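PDB 2YHE: (R)-specific secondary-alkylsulfatase from Pseudomonas sp., which hydrolyses (R)-secondary-alkyl sulfate esters with strict inversion of configuration, yielding (S)-alcohols and sulfate, as a zinc-dependent homodimeric type III sulfatase. Local coordinates for residues Leu547-Phe552 and Leu579-Ala584; Asp569-Trp574 and Ala584-Asn589; Ala603-Lys608 and Val633-Asp638. All coordinates share one frame; numbering follows the deposited sequence. Where two conformers were deposited one is given.

Interaction 1. Residues Leu547-Phe552 and Leu579-Ala584; sequences LTPDMF and LKQDIA
Pro549, in the first turn of helix 549-559, packs against Leu579, just before strand 581-588, and against Gln581 and Ile583 in the strand's first residues, a helix-on-sheet contact inside the SCP2-like C-terminal domain. The contact is one of packing: no hydrogen bond links the two segments, and their nearest CA atoms, those of Asp550 and Ile583, are still 7.7 Å apart. Side chains fill the interval, the proline ring meeting three from the strand side. The CD1 methyl of Leu579 comes up to the CG corner of the Pro549 ring, 3.8 Å away. Gln581 crosses the ring obliquely; its CG stands anti to the backbone N (chi1 -157°) and the chain runs on extended, which carries the amide out to the proline, with NE2 4.0 Å from Pro549 CG. That is van der Waals contact and not a polar bond. Ile583 brings CD1 to Pro549 CB at 3.7 Å. The same methyl approaches the backbone at Asp550 N.

Phe576 of strand 570-576 also touches Pro549, while Gln594 NE2 of strand 591-596 donates a hydrogen bond to Asp550 O, so neighbouring strands hold the same helix end. Where the strand begins, Lys580 and Gln581 both face Phe576, a G1 beta bulge. The helix start is fixed locally: Thr548 is its N-cap and forms a capping box with Met551, whose backbone N donates to Thr548 OG1 at 3.1 Å with an almost straight N-H...O angle of 174°.

Interaction 2. Residues Asp569-Trp574 and Ala584-Asn589; sequences DMTLNW and ALTLRN
Met570 pairs with Leu587 and Leu572 with Leu585 as antiparallel hydrogen-bonded pairs; the axes of 570-574 and 584-588 approach to 4.7 Å, their N-to-C directions 164° apart. Each pair makes two backbone bonds. The shortest runs from Leu585 N to Leu572 O at 2.8 Å. The longest runs from Met570 N to Leu587 O at 3.0 Å. The intervening pairs, Thr571 with Thr586 and Asn573 with Ala584, are non-hydrogen-bonded, and Thr571 CA lends a CA-H...O contact to Leu585 O.

Side chains divide by face. On that of Met570, Leu572, Leu585 and Leu587 the contact is apolar. Leu585 lies obliquely against the five-membered part of the Trp574 indole, its CD1 3.5 Å from Trp574 NE1; the indole reaches it because its CG sits beside the backbone N (chi1 -58°). Met570 CG meets Leu587 CD2 at 4.0 Å, and helix 639-647 covers this face, with Phe645 on Leu585 and Leu642 on Trp574. On the opposite face Thr571 and Thr586 run alongside each other, Thr571 OG1 3.8 Å from Thr586 CB, and Asn573 OD1 rests against Ala584 while its ND2 donates to Asn600 O.

At the open end Asp569 OD1 accepts from Asn589 N at 3.1 Å, the donor standing 41° out of the carboxylate plane. A water joins Asp569 OD2 to Asn589 OD1. Arg588 only passes its CG by Asp569 OD2, at 3.4 Å; its guanidinium makes salt bridges to Asp371 and Asp374 of the second subunit, and Asn589 OD1 accepts from Glu406 N there. The arrangement is that of a beta hairpin, formed by strands 570-576 and 581-588, whose open end, away from its turn, meets the second subunit through Arg588 and Asn589.

Interaction 3. Residues Ala603-Lys608 and Val633-Asp638; sequences ADVTVK and VKLDGD
Thr606 and Asp636, and Lys608 and Lys634, are the antiparallel hydrogen-bonded pairs that attach strand 634-637 to strand 605-609 at the border of the domain's five-stranded sheet. Their four backbone bonds include Thr606 N to Asp636 O at 2.9 Å and a longer return bond from Asp636 N to Thr606 O at 3.1 Å. A fifth, from Asp638 N to Asp604 O (2.9 Å), carries the ladder beyond Gly637.

The apolar contacts gather on the face of Val607 and Leu635. The two chains run abreast off the sheet, with Val607 CG1 3.7 Å from Leu635 CD1. CG1 stands anti to the backbone N (chi1 -164°) and also meets Val633 CG1 at 4.0 Å, while Leu642 of helix 639-647 touches both Val607 and Leu635.

Thr606, Lys608, Lys634 and Asp636 make up the other, polar face. The aliphatic part of Lys608 passes Asp636, CE lying 3.8 Å from OD2, yet Lys608 NZ stays 5.1 Å from Asp636 OD2, so no salt bridge forms. At the loop end of the ladder, Asp604 OD2 accepts from Thr571 N, and OD1 of Asp638, the N-cap of helix 639-647, forms a salt bridge with Lys640 NZ. The chemistry implies an edge strand secured mainly by its backbone ladder, apolar toward the helices and polar on its other side.

Overall arrangement
All three contacts lie in the C-terminal domain, their centres about 28 to 40 Å from the centre of the chain and away from the zinc and sulfate sites. Interactions 2 and 3 belong to one five-stranded sheet, ordered 591-596, 581-588, 570-576, 605-609, 634-637; interaction 1 sets helix 549-559 against its second strand. Interactions 1 and 2 share Ala584, their segments alternate along the chain and their centres are 14 Å apart. Interaction 3 follows both in sequence, its centre 12 Å from that of interaction 2, to which probable backbone hydrogen bonds between Asn573 and Val605 and Val607 join it. Interactions 1 and 3 do not touch. Together they tie helix, hairpin and edge strand into one unit, which meets the second subunit at interaction 2.

Interaction 1. Residues Leu547-Phe552 and Leu579-Ala584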
loop_
_atom_site.group_PDB
_atom_site.type_symbol
_atom_site.label_atom_id
_atom_site.label_comp_id
_atom_site.label_asym_id
_atom_site.label_seq_id
_atom_site.Cartn_x
_atom_site.Cartn_y
_atom_site.Cartn_z
ATOM N N LEU A 547 12.665 -11.444 -19.116
ATOM C CA LEU A 547 11.975 -10.221 -19.487
ATOM C C LEU A 547 11.421 -10.182 -20.905
ATOM O O LEU A 547 12.157 -10.363 -21.880
ATOM C CB LEU A 547 12.911 -9.045 -19.254
ATOM C CG LEU A 547 12.666 -8.173 -18.021
ATOM C CD1 LEU A 547 12.397 -8.994 -16.751
ATOM C CD2 LEU A 547 13.814 -7.223 -17.819
ATOM N N THR A 548 10.109 -9.944 -21.013
ATOM C CA THR A 548 9.396 -9.781 -22.288
ATOM C C THR A 548 9.751 -8.371 -22.815
ATOM O O THR A 548 10.113 -7.520 -21.988
ATOM C CB THR A 548 7.857 -9.863 -22.084
ATOM O OG1 THR A 548 7.391 -8.691 -21.427
ATOM C CG2 THR A 548 7.421 -11.069 -21.304
ATOM N N PRO A 549 9.596 -8.052 -24.132
ATOM C CA PRO A 549 9.884 -6.670 -24.584
ATOM C C PRO A 549 9.104 -5.631 -23.771
ATOM O O PRO A 549 9.692 -4.617 -23.377
ATOM C CB PRO A 549 9.490 -6.681 -26.063
ATOM C CG PRO A 549 9.638 -8.114 -26.463
ATOM C CD PRO A 549 9.178 -8.903 -25.266
ATOM N N ASP A 550 7.805 -5.919 -23.474
ATOM C CA ASP A 550 6.945 -5.041 -22.650
ATOM C C ASP A 550 7.643 -4.742 -21.326
ATOM O O ASP A 550 7.870 -3.573 -21.033
ATOM C CB ASP A 550 5.545 -5.664 -22.431
ATOM C CG ASP A 550 4.689 -5.059 -21.332
ATOM O OD1 ASP A 550 4.017 -4.041 -21.596
ATOM O OD2 ASP A 550 4.618 -5.661 -20.237
ATOM N N MET A 551 8.067 -5.792 -20.563
ATOM C CA MET A 551 8.774 -5.679 -19.274
ATOM C C MET A 551 10.039 -4.888 -19.434
ATOM O O MET A 551 10.315 -3.984 -18.636
ATOM C CB MET A 551 9.106 -7.058 -18.683
ATOM C CG MET A 551 7.890 -7.798 -18.182
ATOM S SD MET A 551 8.243 -9.543 -17.930
ATOM C CE MET A 551 6.637 -10.149 -17.739
ATOM N N PHE A 552 10.793 -5.201 -20.488
ATOM C CA PHE A 552 12.042 -4.521 -20.791
ATOM C C PHE A 552 11.851 -2.987 -20.954
ATOM O O PHE A 552 12.619 -2.226 -20.366
ATOM C CB PHE A 552 12.698 -5.171 -22.029
ATOM C CG PHE A 552 13.917 -4.432 -22.518
ATOM C CD1 PHE A 552 15.157 -4.650 -21.934
ATOM C CD2 PHE A 552 13.810 -3.453 -23.514
ATOM C CE1 PHE A 552 16.273 -3.936 -22.363
ATOM C CE2 PHE A 552 14.927 -2.735 -23.936
ATOM C CZ PHE A 552 16.148 -2.996 -23.374
ATOM N N LEU A 579 9.448 -13.066 -31.855
ATOM C CA LEU A 579 8.196 -13.158 -31.108
ATOM C C LEU A 579 6.957 -12.771 -31.898
ATOM O O LEU A 579 5.836 -13.029 -31.439
ATOM C CB LEU A 579 8.314 -12.322 -29.822
ATOM C CG LEU A 579 9.535 -12.657 -28.946
ATOM C CD1 LEU A 579 10.102 -11.437 -28.287
ATOM C CD2 LEU A 579 9.227 -13.726 -27.937
ATOM N N LYS A 580 7.149 -12.171 -33.089
ATOM C CA LYS A 580 6.065 -11.664 -33.947
ATOM C C LYS A 580 5.218 -10.650 -33.128
ATOM O O LYS A 580 3.991 -10.759 -33.033
ATOM C CB LYS A 580 5.228 -12.798 -34.577
ATOM C CG LYS A 580 5.967 -13.530 -35.708
ATOM C CD LYS A 580 5.048 -14.458 -36.514
ATOM C CE LYS A 580 5.046 -15.901 -36.038
ATOM N NZ LYS A 580 4.132 -16.123 -34.885
ATOM N N GLN A 581 5.937 -9.704 -32.477
ATOM C CA GLN A 581 5.402 -8.694 -31.576
ATOM C C GLN A 581 5.849 -7.305 -31.999
ATOM O O GLN A 581 7.026 -7.082 -32.311
ATOM C CB GLN A 581 5.846 -8.981 -30.119
ATOM C CG GLN A 581 4.936 -8.373 -29.060
ATOM C CD GLN A 581 5.381 -8.698 -27.656
ATOM O OE1 GLN A 581 5.457 -9.863 -27.229
ATOM N NE2 GLN A 581 5.663 -7.662 -26.892
ATOM N N ASP A 582 4.893 -6.374 -32.006
ATOM C CA ASP A 582 5.108 -4.981 -32.344
ATOM C C ASP A 582 4.946 -4.089 -31.109
ATOM O O ASP A 582 3.939 -4.183 -30.411
ATOM C CB ASP A 582 4.097 -4.537 -33.409
ATOM C CG ASP A 582 4.279 -5.145 -34.777
ATOM O OD1 ASP A 582 5.442 -5.365 -35.183
ATOM O OD2 ASP A 582 3.263 -5.332 -35.475
ATOM N N ILE A 583 5.928 -3.226 -30.844
ATOM C CA ILE A 583 5.828 -2.279 -29.748
ATOM C C ILE A 583 6.014 -0.836 -30.258
ATOM O O ILE A 583 7.026 -0.530 -30.886
ATOM C CB ILE A 583 6.654 -2.630 -28.467
ATOM C CG1 ILE A 583 6.033 -3.817 -27.717
ATOM C CG2 ILE A 583 6.758 -1.413 -27.527
ATOM C CD1 ILE A 583 6.779 -4.261 -26.466
ATOM N N ALA A 584 5.028 0.035 -29.984
ATOM C CA ALA A 584 5.076 1.445 -30.338
ATOM C C ALA A 584 5.525 2.227 -29.098
ATOM O O ALA A 584 4.796 2.302 -28.106
ATOM C CB ALA A 584 3.712 1.922 -30.832
#

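Interaction 2. Residues Asp569-Trp574 and Ala584-Asn589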
loop_
_atom_site.group_PDB
_atom_site.type_symbol
_atom_site.label_atom_id
_atom_site.label_comp_id
_atom_site.label_asym_id
_atom_site.label_seq_id
_atom_site.Cartn_x
_atom_site.Cartn_y
_atom_site.Cartn_z
ATOM N N ASP A 569 11.179 14.866 -27.734
ATOM C CA ASP A 569 10.021 14.050 -28.090
ATOM C C ASP A 569 10.314 13.252 -29.363
ATOM O O ASP A 569 10.866 13.791 -30.337
ATOM C CB ASP A 569 8.765 14.906 -28.293
ATOM C CG ASP A 569 8.165 15.512 -27.042
ATOM O OD1 ASP A 569 8.890 15.606 -26.013
ATOM O OD2 ASP A 569 6.973 15.919 -27.096
ATOM N N MET A 570 10.018 11.957 -29.312
ATOM C CA MET A 570 10.226 11.046 -30.425
ATOM C C MET A 570 9.329 9.822 -30.294
ATOM O O MET A 570 8.801 9.539 -29.213
ATOM C CB MET A 570 11.706 10.632 -30.546
ATOM C CG MET A 570 12.205 9.837 -29.346
ATOM S SD MET A 570 13.887 9.270 -29.523
ATOM C CE MET A 570 14.741 10.687 -28.960
ATOM N N THR A 571 9.166 9.103 -31.400
ATOM C CA THR A 571 8.394 7.883 -31.498
ATOM C C THR A 571 9.295 6.832 -32.126
ATOM O O THR A 571 9.955 7.099 -33.128
ATOM C CB THR A 571 7.091 8.193 -32.228
ATOM O OG1 THR A 571 6.199 8.671 -31.244
ATOM C CG2 THR A 571 6.503 7.042 -32.878
ATOM N N LEU A 572 9.369 5.669 -31.503
ATOM C CA LEU A 572 10.189 4.578 -31.984
ATOM C C LEU A 572 9.317 3.333 -32.083
ATOM O O LEU A 572 8.673 2.953 -31.109
ATOM C CB LEU A 572 11.367 4.287 -31.022
ATOM C CG LEU A 572 12.311 5.430 -30.659
ATOM C CD1 LEU A 572 11.888 6.079 -29.345
ATOM C CD2 LEU A 572 13.707 4.924 -30.479
ATOM N N ASN A 573 9.281 2.708 -33.265
ATOM C CA ASN A 573 8.536 1.465 -33.467
ATOM C C ASN A 573 9.504 0.323 -33.345
ATOM O O ASN A 573 10.669 0.464 -33.726
ATOM C CB ASN A 573 7.850 1.426 -34.819
ATOM C CG ASN A 573 6.531 2.137 -34.876
ATOM O OD1 ASN A 573 5.950 2.550 -33.862
ATOM N ND2 ASN A 573 6.038 2.303 -36.088
ATOM N N TRP A 574 9.054 -0.780 -32.754
ATOM C CA TRP A 574 9.896 -1.939 -32.537
ATOM C C TRP A 574 9.161 -3.147 -33.028
ATOM O O TRP A 574 8.012 -3.393 -32.635
ATOM C CB TRP A 574 10.255 -2.115 -31.053
ATOM C CG TRP A 574 10.944 -0.946 -30.439
ATOM C CD1 TRP A 574 10.369 0.208 -29.994
ATOM C CD2 TRP A 574 12.336 -0.829 -30.187
ATOM N NE1 TRP A 574 11.330 1.063 -29.521
ATOM C CE2 TRP A 574 12.549 0.440 -29.594
ATOM C CE3 TRP A 574 13.433 -1.695 -30.363
ATOM C CZ2 TRP A 574 13.824 0.872 -29.176
ATOM C CZ3 TRP A 574 14.692 -1.266 -29.959
ATOM C CH2 TRP A 574 14.877 -0.002 -29.357
ATOM N N ALA A 584 5.028 0.035 -29.984
ATOM C CA ALA A 584 5.076 1.445 -30.338
ATOM C C ALA A 584 5.525 2.227 -29.098
ATOM O O ALA A 584 4.796 2.302 -28.106
ATOM C CB ALA A 584 3.712 1.922 -30.832
ATOM N N LEU A 585 6.761 2.726 -29.120
ATOM C CA LEU A 585 7.344 3.487 -28.021
ATOM C C LEU A 585 7.124 4.945 -28.258
ATOM O O LEU A 585 7.383 5.425 -29.352
ATOM C CB LEU A 585 8.861 3.265 -27.959
ATOM C CG LEU A 585 9.455 2.385 -26.877
ATOM C CD1 LEU A 585 10.885 2.837 -26.579
ATOM C CD2 LEU A 585 8.646 2.441 -25.593
ATOM N N THR A 586 6.670 5.666 -27.245
ATOM C CA THR A 586 6.487 7.110 -27.352
ATOM C C THR A 586 7.146 7.844 -26.199
ATOM O O THR A 586 6.898 7.528 -25.027
ATOM C CB THR A 586 5.064 7.565 -27.806
ATOM O OG1 THR A 586 4.651 8.723 -27.081
ATOM C CG2 THR A 586 4.014 6.529 -27.639
ATOM N N LEU A 587 8.029 8.777 -26.546
ATOM C CA LEU A 587 8.710 9.649 -25.601
ATOM C C LEU A 587 8.123 11.062 -25.769
ATOM O O LEU A 587 8.278 11.679 -26.826
ATOM C CB LEU A 587 10.224 9.644 -25.832
ATOM C CG LEU A 587 11.047 10.612 -24.973
ATOM C CD1 LEU A 587 10.917 10.290 -23.482
ATOM C CD2 LEU A 587 12.498 10.591 -25.404
ATOM N N ARG A 588 7.403 11.542 -24.745
ATOM C CA ARG A 588 6.743 12.848 -24.757
ATOM C C ARG A 588 6.923 13.518 -23.412
ATOM O O ARG A 588 6.608 12.916 -22.389
ATOM C CB ARG A 588 5.244 12.664 -25.071
ATOM C CG ARG A 588 4.606 13.837 -25.774
ATOM C CD ARG A 588 3.193 13.507 -26.206
ATOM N NE ARG A 588 2.263 13.718 -25.113
ATOM C CZ ARG A 588 1.267 14.595 -25.123
ATOM N NH1 ARG A 588 1.023 15.322 -26.211
ATOM N NH2 ARG A 588 0.478 14.719 -24.064
ATOM N N ASN A 589 7.441 14.754 -23.410
ATOM C CA ASN A 589 7.708 15.571 -22.206
ATOM C C ASN A 589 8.585 14.832 -21.200
ATOM O O ASN A 589 8.367 14.931 -19.991
ATOM C CB ASN A 589 6.415 16.046 -21.532
ATOM C CG ASN A 589 5.530 16.873 -22.428
ATOM O OD1 ASN A 589 5.935 17.957 -22.904
ATOM N ND2 ASN A 589 4.300 16.388 -22.654
HETATM O O HOH W 1 6.345 18.250 -26.029
#

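Interaction 3. Residues Ala603-Lys608 and Val633-Asp638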
loop_
_atom_site.group_PDB
_atom_site.type_symbol
_atom_site.label_atom_id
_atom_site.label_comp_id
_atom_site.label_asym_id
_atom_site.label_seq_id
_atom_site.Cartn_x
_atom_site.Cartn_y
_atom_site.Cartn_z
ATOM N N ALA A 603 5.995 7.183 -36.917
ATOM C CA ALA A 603 7.181 6.916 -36.094
ATOM C C ALA A 603 8.442 7.519 -36.679
ATOM O O ALA A 603 8.687 7.409 -37.887
ATOM C CB ALA A 603 7.372 5.427 -35.914
ATOM N N ASP A 604 9.235 8.167 -35.829
ATOM C CA ASP A 604 10.500 8.774 -36.225
ATOM C C ASP A 604 11.508 7.703 -36.722
ATOM O O ASP A 604 12.335 7.990 -37.589
ATOM C CB ASP A 604 11.091 9.587 -35.060
ATOM C CG ASP A 604 10.327 10.854 -34.740
ATOM O OD1 ASP A 604 10.385 11.803 -35.551
ATOM O OD2 ASP A 604 9.672 10.900 -33.676
ATOM N N VAL A 605 11.415 6.479 -36.169
ATOM C CA VAL A 605 12.253 5.326 -36.514
ATOM C C VAL A 605 11.508 4.003 -36.235
ATOM O O VAL A 605 10.679 3.950 -35.321
ATOM C CB VAL A 605 13.666 5.387 -35.832
ATOM C CG1 VAL A 605 13.583 5.353 -34.310
ATOM C CG2 VAL A 605 14.613 4.307 -36.348
ATOM N N THR A 606 11.801 2.956 -37.039
ATOM C CA THR A 606 11.284 1.604 -36.865
ATOM C C THR A 606 12.479 0.654 -36.728
ATOM O O THR A 606 13.333 0.620 -37.610
ATOM C CB THR A 606 10.283 1.232 -37.961
ATOM O OG1 THR A 606 9.245 2.225 -37.989
ATOM C CG2 THR A 606 9.669 -0.155 -37.741
ATOM N N VAL A 607 12.562 -0.072 -35.595
ATOM C CA VAL A 607 13.660 -0.991 -35.267
ATOM C C VAL A 607 13.219 -2.448 -35.411
ATOM O O VAL A 607 12.287 -2.889 -34.736
ATOM C CB VAL A 607 14.270 -0.717 -33.866
ATOM C CG1 VAL A 607 15.619 -1.402 -33.717
ATOM C CG2 VAL A 607 14.386 0.785 -33.578
ATOM N N LYS A 608 13.903 -3.189 -36.293
ATOM C CA LYS A 608 13.642 -4.608 -36.549
ATOM C C LYS A 608 14.809 -5.420 -35.981
ATOM O O LYS A 608 15.952 -5.245 -36.408
ATOM C CB LYS A 608 13.442 -4.889 -38.053
ATOM C CG LYS A 608 12.491 -3.946 -38.781
ATOM C CD LYS A 608 11.941 -4.594 -40.043
ATOM C CE LYS A 608 10.679 -3.933 -40.538
ATOM N NZ LYS A 608 9.760 -4.918 -41.173
ATOM N N VAL A 633 20.250 -5.548 -36.330
ATOM C CA VAL A 633 19.381 -4.391 -36.112
ATOM C C VAL A 633 19.190 -3.713 -37.469
ATOM O O VAL A 633 20.164 -3.307 -38.108
ATOM C CB VAL A 633 19.969 -3.435 -35.042
ATOM C CG1 VAL A 633 19.295 -2.065 -35.069
ATOM C CG2 VAL A 633 19.868 -4.054 -33.661
ATOM N N LYS A 634 17.937 -3.621 -37.911
ATOM C CA LYS A 634 17.575 -3.022 -39.188
ATOM C C LYS A 634 16.666 -1.832 -38.950
ATOM O O LYS A 634 15.574 -1.990 -38.398
ATOM C CB LYS A 634 16.940 -4.067 -40.120
ATOM C CG LYS A 634 17.960 -5.037 -40.701
ATOM C CD LYS A 634 17.338 -6.365 -41.078
ATOM C CE LYS A 634 18.363 -7.331 -41.613
ATOM N NZ LYS A 634 17.988 -8.743 -41.316
ATOM N N LEU A 635 17.141 -0.640 -39.353
ATOM C CA LEU A 635 16.462 0.638 -39.166
ATOM C C LEU A 635 15.742 1.150 -40.410
ATOM O O LEU A 635 16.221 0.978 -41.539
ATOM C CB LEU A 635 17.479 1.695 -38.695
ATOM C CG LEU A 635 17.683 1.920 -37.194
ATOM C CD1 LEU A 635 17.236 0.724 -36.346
ATOM C CD2 LEU A 635 19.110 2.272 -36.894
ATOM N N ASP A 636 14.611 1.825 -40.181
ATOM C CA ASP A 636 13.796 2.478 -41.185
ATOM C C ASP A 636 13.495 3.837 -40.576
ATOM O O ASP A 636 12.868 3.913 -39.518
ATOM C CB ASP A 636 12.493 1.686 -41.478
ATOM C CG ASP A 636 12.681 0.223 -41.885
ATOM O OD1 ASP A 636 12.960 -0.036 -43.079
ATOM O OD2 ASP A 636 12.524 -0.664 -41.012
ATOM N N GLY A 637 14.008 4.889 -41.200
ATOM C CA GLY A 637 13.817 6.256 -40.737
ATOM C C GLY A 637 15.042 6.843 -40.074
ATOM O O GLY A 637 16.168 6.488 -40.439
ATOM N N ASP A 638 14.829 7.734 -39.086
ATOM C CA ASP A 638 15.910 8.407 -38.364
ATOM C C ASP A 638 16.637 7.524 -37.305
ATOM O O ASP A 638 16.217 7.453 -36.147
ATOM C CB ASP A 638 15.402 9.730 -37.762
ATOM C CG ASP A 638 16.467 10.764 -37.462
ATOM O OD1 ASP A 638 17.657 10.458 -37.648
ATOM O OD2 ASP A 638 16.099 11.903 -37.079
#